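Local coordinates for putative cytoplasmic protein (Salmonella typhimurium, PDB 2GK3) that is of unknown function but assembles as a hexamer and probably has a fold related to class I glutamine amidotransferases, at residues D79-S84 / G119-I124. Numbering follows the deposited sequence.
Sequences DVIVIS and GGLLMI
Within D79-S84 and G119-I124, strands 80-84 and 120-124 run parallel, their short axes 4.5 Å apart at closest approach and 17° from parallel. Five backbone hydrogen bonds link the two segments, in the zigzag of a parallel pair: I81 and I83 each donate and accept across the gap, while G120 N, the first donor of its strand, reaches D79 O. The donors approach the carbonyl more nearly head-on further along: G120 N and I81 N sit tilted from the planes of their acceptors, whereas the C=O...N angle is 167° for I83 N on L122 O. Four of the five acceptor oxygens also receive a CA-H...O contact, such as V82 CA to L122 O at 3.2 Å. G120 O takes a further hydrogen bond from Y114 OH of helix 107-116.

Such neighbouring parallel strands, joined here through a largely helical connection and buried near the centre of the chain, are consistent with the open alpha/beta core of class I glutamine amidotransferases. Strand 12-28 pairs with the other edge of 80-84, and strand 218-223 with that of 120-124.

On the face of V82, L122 and I124, the V82 and L122 side chains point the same way. V82 CG1, anti to the backbone N, lies 3.8 Å from L122 CD2 and equally 3.8 Å from I124 CD1. Helix 242-253 packs over this face through L250, on V82, and W246, on I124. S84 OG is hydrogen-bonded to E18 OE2 and lies 3.4 Å from I124 CB.

On the opposite face of the sheet, I83 touches two residues of strand 120-124: its CD1 meets L121 CD1 at 3.9 Å, while its CG2 branch faces the methyl CE of selenomethionine M123. The bend at chi3 (-78°) carries that methyl back to I83, and Y139 touches both side chains.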
loop_
_atom_site.group_PDB
_atom_site.type_symbol
_atom_site.label_atom_id
_atom_site.label_comp_id
_atom_site.label_asym_id
_atom_site.label_seq_id
_atom_site.Cartn_x
_atom_site.Cartn_y
_atom_site.Cartn_z
ATOM N N ASP E 79 37.790 -10.542 2.661
ATOM C CA ASP E 79 38.592 -9.925 3.708
ATOM C C ASP E 79 37.753 -9.049 4.665
ATOM O O ASP E 79 38.030 -9.015 5.871
ATOM C CB ASP E 79 39.726 -9.105 3.097
ATOM C CG ASP E 79 40.656 -9.944 2.228
ATOM O OD1 ASP E 79 41.100 -11.003 2.694
ATOM O OD2 ASP E 79 40.942 -9.528 1.078
ATOM N N VAL E 80 36.765 -8.338 4.104
ATOM C CA VAL E 80 35.780 -7.557 4.842
ATOM C C VAL E 80 34.352 -7.795 4.298
ATOM O O VAL E 80 34.165 -8.027 3.098
ATOM C CB VAL E 80 36.082 -6.016 4.790
ATOM C CG1 VAL E 80 35.165 -5.246 5.753
ATOM C CG2 VAL E 80 37.545 -5.738 5.086
ATOM N N ILE E 81 33.358 -7.750 5.191
ATOM C CA ILE E 81 31.954 -7.628 4.805
ATOM C C ILE E 81 31.443 -6.256 5.245
ATOM O O ILE E 81 31.650 -5.844 6.389
ATOM C CB ILE E 81 31.096 -8.768 5.379
ATOM C CG1 ILE E 81 31.486 -10.104 4.713
ATOM C CG2 ILE E 81 29.576 -8.474 5.215
ATOM C CD1 ILE E 81 30.959 -11.362 5.404
ATOM N N VAL E 82 30.795 -5.543 4.322
ATOM C CA VAL E 82 30.139 -4.273 4.621
ATOM C C VAL E 82 28.625 -4.409 4.576
ATOM O O VAL E 82 28.070 -4.918 3.609
ATOM C CB VAL E 82 30.613 -3.144 3.693
ATOM C CG1 VAL E 82 30.034 -1.817 4.128
ATOM C CG2 VAL E 82 32.138 -3.051 3.713
ATOM N N ILE E 83 27.958 -3.984 5.652
ATOM C CA ILE E 83 26.500 -3.966 5.720
ATOM C C ILE E 83 26.042 -2.508 5.784
ATOM O O ILE E 83 26.475 -1.747 6.650
ATOM C CB ILE E 83 25.971 -4.734 6.963
ATOM C CG1 ILE E 83 26.468 -6.186 6.964
ATOM C CG2 ILE E 83 24.435 -4.635 7.066
ATOM C CD1 ILE E 83 26.223 -6.950 8.299
ATOM N N SER E 84 25.165 -2.118 4.867
ATOM C CA SER E 84 24.709 -0.747 4.800
ATOM C C SER E 84 23.246 -0.661 4.354
ATOM O O SER E 84 22.869 -1.196 3.311
ATOM C CB SER E 84 25.635 0.074 3.891
ATOM O OG SER E 84 25.278 1.449 3.935
ATOM N N GLY E 119 37.648 -12.588 9.739
ATOM C CA GLY E 119 37.015 -11.629 8.848
ATOM C C GLY E 119 36.814 -10.241 9.442
ATOM O O GLY E 119 36.689 -10.077 10.667
ATOM N N GLY E 120 36.772 -9.233 8.571
ATOM C CA GLY E 120 36.370 -7.880 8.976
ATOM C C GLY E 120 34.903 -7.555 8.699
ATOM O O GLY E 120 34.277 -8.068 7.740
ATOM N N LEU E 121 34.350 -6.679 9.531
ATOM C CA LEU E 121 32.955 -6.273 9.415
ATOM C C LEU E 121 32.852 -4.763 9.570
ATOM O O LEU E 121 33.332 -4.196 10.573
ATOM C CB LEU E 121 32.096 -6.971 10.482
ATOM C CG LEU E 121 30.582 -6.689 10.525
ATOM C CD1 LEU E 121 29.971 -7.034 9.188
ATOM C CD2 LEU E 121 29.854 -7.442 11.666
ATOM N N LEU E 122 32.247 -4.113 8.576
ATOM C CA LEU E 122 31.931 -2.703 8.688
ATOM C C LEU E 122 30.421 -2.529 8.530
ATOM O O LEU E 122 29.828 -3.057 7.590
ATOM C CB LEU E 122 32.697 -1.862 7.649
ATOM C CG LEU E 122 32.143 -0.448 7.341
ATOM C CD1 LEU E 122 32.325 0.570 8.513
ATOM C CD2 LEU E 122 32.724 0.103 6.025
HETATM N N MSE E 123 29.804 -1.837 9.488
HETATM C CA MSE E 123 28.430 -1.394 9.342
HETATM C C MSE E 123 28.424 0.112 9.088
HETATM O O MSE E 123 29.130 0.866 9.769
HETATM C CB MSE E 123 27.573 -1.741 10.570
HETATM C CG MSE E 123 26.066 -1.330 10.404
HETATM SE SE MSE E 123 24.847 -2.165 11.648
HETATM C CE MSE E 123 24.677 -3.949 10.852
ATOM N N ILE E 124 27.621 0.532 8.107
ATOM C CA ILE E 124 27.459 1.943 7.769
ATOM C C ILE E 124 26.057 2.366 8.176
ATOM O O ILE E 124 25.084 1.647 7.916
ATOM C CB ILE E 124 27.697 2.192 6.256
ATOM C CG1 ILE E 124 29.144 1.842 5.879
ATOM C CG2 ILE E 124 27.308 3.646 5.857
ATOM C CD1 ILE E 124 29.456 1.935 4.353
#